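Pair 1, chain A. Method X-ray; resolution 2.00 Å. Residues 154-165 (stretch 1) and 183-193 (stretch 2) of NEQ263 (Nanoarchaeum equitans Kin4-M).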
# COMPACT_ATOMS: atom_id res chain seq x y z
N ASP A 154 48.53 1.75 6.71
CA ASP A 154 49.51 1.30 5.73
C ASP A 154 48.92 1.30 4.32
O ASP A 154 49.60 0.91 3.36
CB ASP A 154 49.93 -0.13 6.08
CG ASP A 154 48.74 -1.01 6.44
OD1 ASP A 154 47.89 -0.55 7.23
OD2 ASP A 154 48.66 -2.14 5.93
N LYS A 155 47.67 1.73 4.19
CA LYS A 155 46.94 1.60 2.93
C LYS A 155 46.51 2.94 2.34
O LYS A 155 46.35 3.93 3.05
CB LYS A 155 45.71 0.71 3.14
CG LYS A 155 46.00 -0.62 3.82
CD LYS A 155 44.71 -1.40 4.06
CE LYS A 155 44.98 -2.72 4.76
NZ LYS A 155 45.56 -2.52 6.12
N THR A 156 46.31 2.95 1.02
CA THR A 156 45.70 4.10 0.36
C THR A 156 44.21 4.11 0.68
O THR A 156 43.53 3.09 0.57
CB THR A 156 45.88 4.02 -1.17
OG1 THR A 156 47.28 3.98 -1.49
CG2 THR A 156 45.24 5.22 -1.85
N ILE A 157 43.70 5.27 1.09
CA ILE A 157 42.27 5.42 1.33
C ILE A 157 41.63 6.15 0.15
O ILE A 157 42.09 7.21 -0.24
CB ILE A 157 41.98 6.21 2.62
CG1 ILE A 157 42.53 5.45 3.83
CG2 ILE A 157 40.49 6.45 2.79
CD1 ILE A 157 42.37 6.20 5.14
N ILE A 158 40.57 5.57 -0.41
CA ILE A 158 39.80 6.26 -1.43
C ILE A 158 38.41 6.57 -0.90
O ILE A 158 37.68 5.67 -0.47
CB ILE A 158 39.72 5.45 -2.74
CG1 ILE A 158 41.13 5.21 -3.29
CG2 ILE A 158 38.86 6.17 -3.77
CD1 ILE A 158 41.17 4.42 -4.57
N PHE A 159 38.05 7.85 -0.91
CA PHE A 159 36.78 8.31 -0.38
C PHE A 159 35.89 8.82 -1.50
O PHE A 159 36.24 9.77 -2.20
CB PHE A 159 37.01 9.41 0.66
CG PHE A 159 35.76 10.04 1.18
CD1 PHE A 159 34.70 9.26 1.63
CD2 PHE A 159 35.64 11.42 1.25
CE1 PHE A 159 33.55 9.85 2.12
CE2 PHE A 159 34.49 12.02 1.74
CZ PHE A 159 33.44 11.23 2.18
N ALA A 160 34.74 8.18 -1.68
CA ALA A 160 33.76 8.63 -2.66
C ALA A 160 32.58 9.30 -1.96
O ALA A 160 31.80 8.63 -1.28
CB ALA A 160 33.28 7.48 -3.51
N ALA A 161 32.46 10.61 -2.13
CA ALA A 161 31.35 11.36 -1.56
C ALA A 161 30.26 11.56 -2.61
O ALA A 161 30.45 12.32 -3.57
CB ALA A 161 31.83 12.69 -1.03
N ILE A 162 29.13 10.89 -2.43
CA ILE A 162 28.06 10.91 -3.42
C ILE A 162 26.88 11.78 -2.97
O ILE A 162 26.00 11.31 -2.24
CB ILE A 162 27.56 9.48 -3.72
CG1 ILE A 162 28.74 8.53 -3.95
CG2 ILE A 162 26.63 9.48 -4.93
CD1 ILE A 162 28.34 7.07 -4.02
N GLY A 163 26.87 13.03 -3.40
CA GLY A 163 25.76 13.93 -3.15
C GLY A 163 25.50 14.32 -1.70
O GLY A 163 24.39 14.75 -1.37
N VAL A 164 26.50 14.18 -0.85
CA VAL A 164 26.36 14.58 0.56
C VAL A 164 26.65 16.08 0.73
O VAL A 164 27.39 16.66 -0.07
CB VAL A 164 27.28 13.75 1.48
CG1 VAL A 164 26.92 12.27 1.41
CG2 VAL A 164 28.74 13.95 1.12
N PRO A 165 26.05 16.71 1.75
CA PRO A 165 26.26 18.15 1.99
C PRO A 165 27.72 18.45 2.36
O PRO A 165 28.44 17.54 2.77
CB PRO A 165 25.35 18.44 3.19
CG PRO A 165 24.34 17.33 3.20
CD PRO A 165 25.08 16.13 2.70
N MET A 183 47.60 12.74 2.64
CA MET A 183 48.59 12.60 1.57
C MET A 183 48.54 11.23 0.92
O MET A 183 48.96 11.06 -0.23
CB MET A 183 50.00 12.90 2.09
CG MET A 183 50.14 14.26 2.74
SD MET A 183 51.85 14.85 2.78
CE MET A 183 52.13 15.17 1.04
N ASN A 184 48.02 10.24 1.64
CA ASN A 184 47.83 8.91 1.07
C ASN A 184 46.34 8.62 0.87
O ASN A 184 45.86 7.53 1.17
CB ASN A 184 48.48 7.84 1.94
CG ASN A 184 48.73 6.54 1.19
OD1 ASN A 184 48.60 6.49 -0.04
ND2 ASN A 184 49.09 5.49 1.91
N SER A 185 45.63 9.61 0.35
CA SER A 185 44.21 9.47 0.07
C SER A 185 43.84 10.11 -1.26
O SER A 185 44.47 11.08 -1.69
CB SER A 185 43.38 10.10 1.19
OG SER A 185 43.64 9.47 2.43
N ALA A 186 42.84 9.55 -1.92
CA ALA A 186 42.26 10.16 -3.11
C ALA A 186 40.78 10.38 -2.83
O ALA A 186 40.07 9.45 -2.45
CB ALA A 186 42.45 9.27 -4.32
N ILE A 187 40.31 11.61 -3.02
CA ILE A 187 38.94 11.97 -2.66
C ILE A 187 38.13 12.40 -3.88
O ILE A 187 38.55 13.27 -4.65
CB ILE A 187 38.92 13.06 -1.58
CG1 ILE A 187 39.62 12.56 -0.32
CG2 ILE A 187 37.50 13.48 -1.26
CD1 ILE A 187 39.78 13.60 0.77
N PHE A 188 36.97 11.77 -4.06
CA PHE A 188 36.10 12.08 -5.19
C PHE A 188 34.75 12.58 -4.68
O PHE A 188 34.07 11.90 -3.91
CB PHE A 188 35.92 10.85 -6.09
CG PHE A 188 37.21 10.36 -6.69
CD1 PHE A 188 38.01 9.45 -6.02
CD2 PHE A 188 37.63 10.83 -7.93
CE1 PHE A 188 39.20 9.00 -6.57
CE2 PHE A 188 38.82 10.39 -8.49
CZ PHE A 188 39.60 9.47 -7.81
N ILE A 189 34.37 13.78 -5.11
CA ILE A 189 33.20 14.45 -4.56
C ILE A 189 32.22 14.90 -5.64
O ILE A 189 32.59 15.65 -6.55
CB ILE A 189 33.61 15.69 -3.74
CG1 ILE A 189 34.52 15.29 -2.57
CG2 ILE A 189 32.38 16.44 -3.22
CD1 ILE A 189 35.19 16.45 -1.89
N SER A 190 30.97 14.44 -5.55
CA SER A 190 29.89 15.03 -6.33
C SER A 190 28.94 15.74 -5.37
O SER A 190 28.45 15.13 -4.42
CB SER A 190 29.15 13.97 -7.15
OG SER A 190 28.69 12.91 -6.34
N LYS A 191 28.69 17.02 -5.61
CA LYS A 191 27.85 17.81 -4.72
C LYS A 191 26.38 17.40 -4.79
O LYS A 191 25.94 16.78 -5.76
CB LYS A 191 27.99 19.31 -5.04
CG LYS A 191 29.42 19.82 -4.90
CD LYS A 191 29.52 21.31 -5.21
CE LYS A 191 30.97 21.78 -5.19
NZ LYS A 191 31.63 21.50 -3.88
N ALA A 192 25.63 17.73 -3.74
CA ALA A 192 24.22 17.34 -3.63
C ALA A 192 23.36 17.86 -4.78
O ALA A 192 22.38 17.22 -5.16
CB ALA A 192 23.66 17.78 -2.30
N ASP A 193 23.71 19.03 -5.32
CA ASP A 193 22.93 19.63 -6.39
C ASP A 193 23.53 19.42 -7.78
O ASP A 193 23.17 20.10 -8.74
CB ASP A 193 22.72 21.13 -6.13
CG ASP A 193 24.02 21.91 -6.16
OD1 ASP A 193 25.10 21.31 -5.98
OD2 ASP A 193 23.97 23.15 -6.35
O HOH W 1 29.12 14.97 -1.89
O HOH W 2 27.08 18.91 -1.63

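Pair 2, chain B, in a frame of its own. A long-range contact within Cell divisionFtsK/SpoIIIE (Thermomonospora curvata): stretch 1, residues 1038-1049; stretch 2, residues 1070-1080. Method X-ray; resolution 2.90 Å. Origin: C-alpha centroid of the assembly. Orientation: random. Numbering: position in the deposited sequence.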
# COMPACT_ATOMS: atom_id res chain seq x y z
N ALA B 1038 -20.16 -62.23 16.22
CA ALA B 1038 -20.18 -60.83 15.83
C ALA B 1038 -19.43 -59.95 16.82
O ALA B 1038 -19.16 -60.36 17.95
CB ALA B 1038 -21.61 -60.35 15.69
N GLU B 1039 -19.08 -58.74 16.38
CA GLU B 1039 -18.49 -57.75 17.27
C GLU B 1039 -19.59 -57.01 18.00
O GLU B 1039 -20.71 -56.92 17.51
CB GLU B 1039 -17.61 -56.78 16.48
CG GLU B 1039 -16.40 -57.43 15.83
CD GLU B 1039 -15.49 -56.42 15.15
OE1 GLU B 1039 -15.87 -55.23 15.09
OE2 GLU B 1039 -14.40 -56.81 14.69
N LEU B 1040 -19.28 -56.47 19.17
CA LEU B 1040 -20.28 -55.78 19.96
C LEU B 1040 -20.01 -54.28 20.05
O LEU B 1040 -18.92 -53.86 20.42
CB LEU B 1040 -20.36 -56.37 21.37
CG LEU B 1040 -21.33 -55.68 22.33
CD1 LEU B 1040 -22.73 -55.65 21.75
CD2 LEU B 1040 -21.32 -56.36 23.69
N PHE B 1041 -21.01 -53.49 19.70
CA PHE B 1041 -20.92 -52.04 19.82
C PHE B 1041 -21.80 -51.55 20.95
O PHE B 1041 -23.03 -51.57 20.86
CB PHE B 1041 -21.33 -51.36 18.51
CG PHE B 1041 -20.31 -51.50 17.41
CD1 PHE B 1041 -20.33 -52.59 16.56
CD2 PHE B 1041 -19.33 -50.53 17.24
CE1 PHE B 1041 -19.40 -52.71 15.55
CE2 PHE B 1041 -18.40 -50.65 16.23
CZ PHE B 1041 -18.43 -51.74 15.39
N LEU B 1042 -21.17 -51.12 22.04
CA LEU B 1042 -21.91 -50.60 23.18
C LEU B 1042 -22.11 -49.10 23.04
O LEU B 1042 -21.19 -48.31 23.25
CB LEU B 1042 -21.17 -50.91 24.48
CG LEU B 1042 -21.86 -50.46 25.77
CD1 LEU B 1042 -23.24 -51.08 25.87
CD2 LEU B 1042 -21.02 -50.83 26.98
N VAL B 1043 -23.33 -48.71 22.67
CA VAL B 1043 -23.65 -47.31 22.47
C VAL B 1043 -24.26 -46.70 23.73
O VAL B 1043 -25.36 -47.07 24.13
CB VAL B 1043 -24.63 -47.12 21.29
CG1 VAL B 1043 -25.04 -45.67 21.17
CG2 VAL B 1043 -24.00 -47.61 20.00
N VAL B 1044 -23.53 -45.78 24.34
CA VAL B 1044 -23.97 -45.16 25.58
C VAL B 1044 -24.18 -43.66 25.41
O VAL B 1044 -23.25 -42.91 25.13
CB VAL B 1044 -22.96 -45.39 26.72
CG1 VAL B 1044 -23.45 -44.75 28.00
CG2 VAL B 1044 -22.73 -46.88 26.92
N ASP B 1045 -25.43 -43.22 25.59
CA ASP B 1045 -25.76 -41.81 25.50
C ASP B 1045 -26.00 -41.25 26.90
O ASP B 1045 -26.50 -41.96 27.78
CB ASP B 1045 -26.99 -41.60 24.62
CG ASP B 1045 -27.14 -40.16 24.15
OD1 ASP B 1045 -26.49 -39.27 24.73
OD2 ASP B 1045 -27.91 -39.92 23.20
N ASP B 1046 -25.66 -39.98 27.10
CA ASP B 1046 -25.79 -39.32 28.39
C ASP B 1046 -25.05 -40.09 29.48
O ASP B 1046 -25.67 -40.60 30.42
CB ASP B 1046 -27.26 -39.14 28.76
CG ASP B 1046 -28.00 -38.26 27.78
OD1 ASP B 1046 -27.48 -37.18 27.43
OD2 ASP B 1046 -29.11 -38.65 27.34
N TYR B 1047 -23.73 -40.17 29.35
CA TYR B 1047 -22.91 -40.96 30.27
C TYR B 1047 -22.86 -40.36 31.67
O TYR B 1047 -22.62 -41.06 32.64
CB TYR B 1047 -21.49 -41.09 29.71
CG TYR B 1047 -20.56 -41.92 30.57
CD1 TYR B 1047 -20.61 -43.31 30.54
CD2 TYR B 1047 -19.63 -41.31 31.40
CE1 TYR B 1047 -19.76 -44.07 31.32
CE2 TYR B 1047 -18.78 -42.06 32.19
CZ TYR B 1047 -18.85 -43.44 32.14
OH TYR B 1047 -18.00 -44.19 32.92
N GLU B 1048 -23.10 -39.05 31.77
CA GLU B 1048 -23.06 -38.38 33.06
C GLU B 1048 -24.21 -38.83 33.95
O GLU B 1048 -24.14 -38.72 35.17
CB GLU B 1048 -23.09 -36.86 32.88
CG GLU B 1048 -24.45 -36.28 32.49
CD GLU B 1048 -24.77 -36.45 31.02
OE1 GLU B 1048 -23.97 -37.06 30.29
OE2 GLU B 1048 -25.84 -35.95 30.59
N MET B 1049 -25.27 -39.33 33.33
CA MET B 1049 -26.45 -39.79 34.06
C MET B 1049 -26.36 -41.27 34.40
O MET B 1049 -27.17 -41.79 35.16
CB MET B 1049 -27.72 -39.51 33.25
CG MET B 1049 -28.04 -38.04 33.08
SD MET B 1049 -29.16 -37.73 31.70
CE MET B 1049 -30.49 -38.87 32.08
N ILE B 1070 -10.61 -58.86 21.44
CA ILE B 1070 -11.99 -59.33 21.41
C ILE B 1070 -12.81 -58.41 20.51
O ILE B 1070 -12.25 -57.58 19.80
CB ILE B 1070 -12.60 -59.38 22.83
CG1 ILE B 1070 -12.59 -58.00 23.47
CG2 ILE B 1070 -11.82 -60.36 23.70
CD1 ILE B 1070 -12.98 -58.00 24.93
N GLY B 1071 -14.13 -58.56 20.53
CA GLY B 1071 -14.98 -57.77 19.66
C GLY B 1071 -15.76 -56.68 20.37
O GLY B 1071 -16.95 -56.50 20.13
N LEU B 1072 -15.08 -55.94 21.24
CA LEU B 1072 -15.73 -54.93 22.05
C LEU B 1072 -15.49 -53.52 21.51
O LEU B 1072 -14.39 -53.19 21.08
CB LEU B 1072 -15.25 -55.02 23.50
CG LEU B 1072 -15.93 -54.11 24.52
CD1 LEU B 1072 -17.43 -54.32 24.52
CD2 LEU B 1072 -15.35 -54.35 25.91
N HIS B 1073 -16.54 -52.70 21.54
CA HIS B 1073 -16.44 -51.31 21.11
C HIS B 1073 -17.27 -50.40 22.01
O HIS B 1073 -18.43 -50.69 22.31
CB HIS B 1073 -16.91 -51.16 19.66
CG HIS B 1073 -16.09 -51.93 18.67
ND1 HIS B 1073 -14.76 -51.64 18.42
CD2 HIS B 1073 -16.40 -52.98 17.88
CE1 HIS B 1073 -14.30 -52.48 17.51
NE2 HIS B 1073 -15.27 -53.30 17.16
N LEU B 1074 -16.67 -49.30 22.45
CA LEU B 1074 -17.36 -48.35 23.31
C LEU B 1074 -17.59 -47.02 22.59
O LEU B 1074 -16.65 -46.37 22.16
CB LEU B 1074 -16.57 -48.11 24.60
CG LEU B 1074 -17.08 -48.82 25.85
CD1 LEU B 1074 -18.44 -48.28 26.25
CD2 LEU B 1074 -17.15 -50.32 25.63
N ILE B 1075 -18.86 -46.64 22.48
CA ILE B 1075 -19.23 -45.37 21.88
C ILE B 1075 -20.00 -44.55 22.90
O ILE B 1075 -21.17 -44.83 23.18
CB ILE B 1075 -20.07 -45.56 20.61
CG1 ILE B 1075 -19.39 -46.56 19.67
CG2 ILE B 1075 -20.28 -44.23 19.90
CD1 ILE B 1075 -20.15 -46.83 18.40
N ILE B 1076 -19.35 -43.53 23.45
CA ILE B 1076 -19.88 -42.82 24.61
C ILE B 1076 -20.06 -41.32 24.37
O ILE B 1076 -19.20 -40.67 23.79
CB ILE B 1076 -18.95 -43.02 25.83
CG1 ILE B 1076 -18.79 -44.51 26.14
CG2 ILE B 1076 -19.47 -42.28 27.04
CD1 ILE B 1076 -17.84 -44.78 27.28
N ALA B 1077 -21.20 -40.80 24.82
CA ALA B 1077 -21.44 -39.36 24.81
C ALA B 1077 -21.69 -38.86 26.23
O ALA B 1077 -22.46 -39.47 26.98
CB ALA B 1077 -22.62 -39.02 23.92
N ARG B 1078 -21.05 -37.76 26.60
CA ARG B 1078 -21.21 -37.20 27.93
C ARG B 1078 -21.42 -35.70 27.88
O ARG B 1078 -20.88 -35.01 27.02
CB ARG B 1078 -19.99 -37.53 28.80
CG ARG B 1078 -20.18 -37.20 30.27
CD ARG B 1078 -18.89 -37.32 31.06
NE ARG B 1078 -19.10 -37.00 32.47
CZ ARG B 1078 -19.38 -35.78 32.92
NH1 ARG B 1078 -19.48 -34.77 32.07
NH2 ARG B 1078 -19.55 -35.58 34.22
N SER B 1079 -22.22 -35.19 28.82
CA SER B 1079 -22.46 -33.75 28.91
C SER B 1079 -21.19 -33.01 29.28
O SER B 1079 -20.17 -33.62 29.60
CB SER B 1079 -23.55 -33.45 29.94
OG SER B 1079 -23.79 -32.06 30.04
N MET B 1080 -21.25 -31.68 29.23
CA MET B 1080 -20.07 -30.86 29.46
C MET B 1080 -19.79 -30.65 30.94
O MET B 1080 -18.63 -30.55 31.35
CB MET B 1080 -20.24 -29.51 28.76
CG MET B 1080 -18.96 -28.72 28.68
SD MET B 1080 -17.66 -29.68 27.88
CE MET B 1080 -16.23 -28.75 28.40

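The sharpest difference lies at one matched position of the second strand. Pair 1 has A:Ala186 there; pair 2 has B:His1073. The alanine offers a methyl group, and its CB stays 4.4 Å from A:Ile158 CG1. The histidine ring instead forms an offset stack with the ring of B:Phe1041, which matches A:Ile158. The ring centroids are 4.4 Å apart and the planes meet at 21°. The same histidine also reaches a charged side chain: B:His1073 NE2 donates a hydrogen bond to B:Glu1039 OE1 at 2.9 Å.

The backbone beneath these side chains is shared. In each pair two neighbouring parallel strands run side by side, with axes 4.8 Å apart at closest approach. Their directions differ by 6° in pair 1 and 17° in pair 2. Fourteen central residues superpose with an RMSD of 0.6 Å. The register is the same: A:Phe159 faces A:Ile187 as B:Leu1042 faces B:Leu1074.

The hydrogen-bond ladder also matches. In parallel strands, one residue bonds through both its N and O to two residues flanking its partner. A:Phe159 N donates to A:Ala186 O at 3.0 Å, and A:Phe159 O accepts from A:Phe188 N at 2.8 Å. B:Leu1042 N donates to B:His1073 O at 2.8 Å, and B:Leu1042 O accepts from B:Ile1075 N at 3.0 Å. One rung is poorer in pair 2: the bond from B:His1073 N to B:Leu1040 O, at 2.9 Å, is weak.

The sheet face that carries A:Phe159 and A:Ile187 is apolar at this level in both pairs. A:Phe159 CD2 lies 3.7 Å from A:Ile187 CG2. In pair 2 two leucines fill the place, with B:Leu1042 CD2 3.7 Å from B:Leu1074 CD1. Next along, A:Ala161 matches B:Val1044, while isoleucine is kept opposite as A:Ile189 and B:Ile1076.

On the other face the large residue changes strand. Pair 1 sets small A:Ala160 beside A:Phe188, whose ring edge receives A:Ile158 CG2; that atom is 4.0 Å from A:Phe188 CE1. Pair 2 puts the phenylalanine on the first strand. B:Phe1041 CD2 then meets B:Ile1075 CD1 at 4.0 Å, and B:Val1043 CG2 lies 4.2 Å from the same B:Ile1075 CD1.

The strand ends diverge. At the start, A:Thr156 OG1 donates to A:Asn184 OD1 at 3.2 Å. The matched second-strand residue in pair 2 is B:Gly1071, where an ideal CB would sit tightly, 3.2 Å from B:Glu1039 CA. At the far end, A:Gly163 N donates to A:Ser190 O at 2.8 Å. Its counterpart B:Asp1046 makes no such bond; the next residue takes over, with B:Tyr1047 N donating to B:Ala1077 O at 2.8 Å. Pair 1 adds water 2, which donates to A:Val164 O and accepts from A:Ala192 N, both at 2.8 Å. Pair 2 uses a side chain: B:Ser1079 N donates to B:Glu1048 OE1 at 3.0 Å.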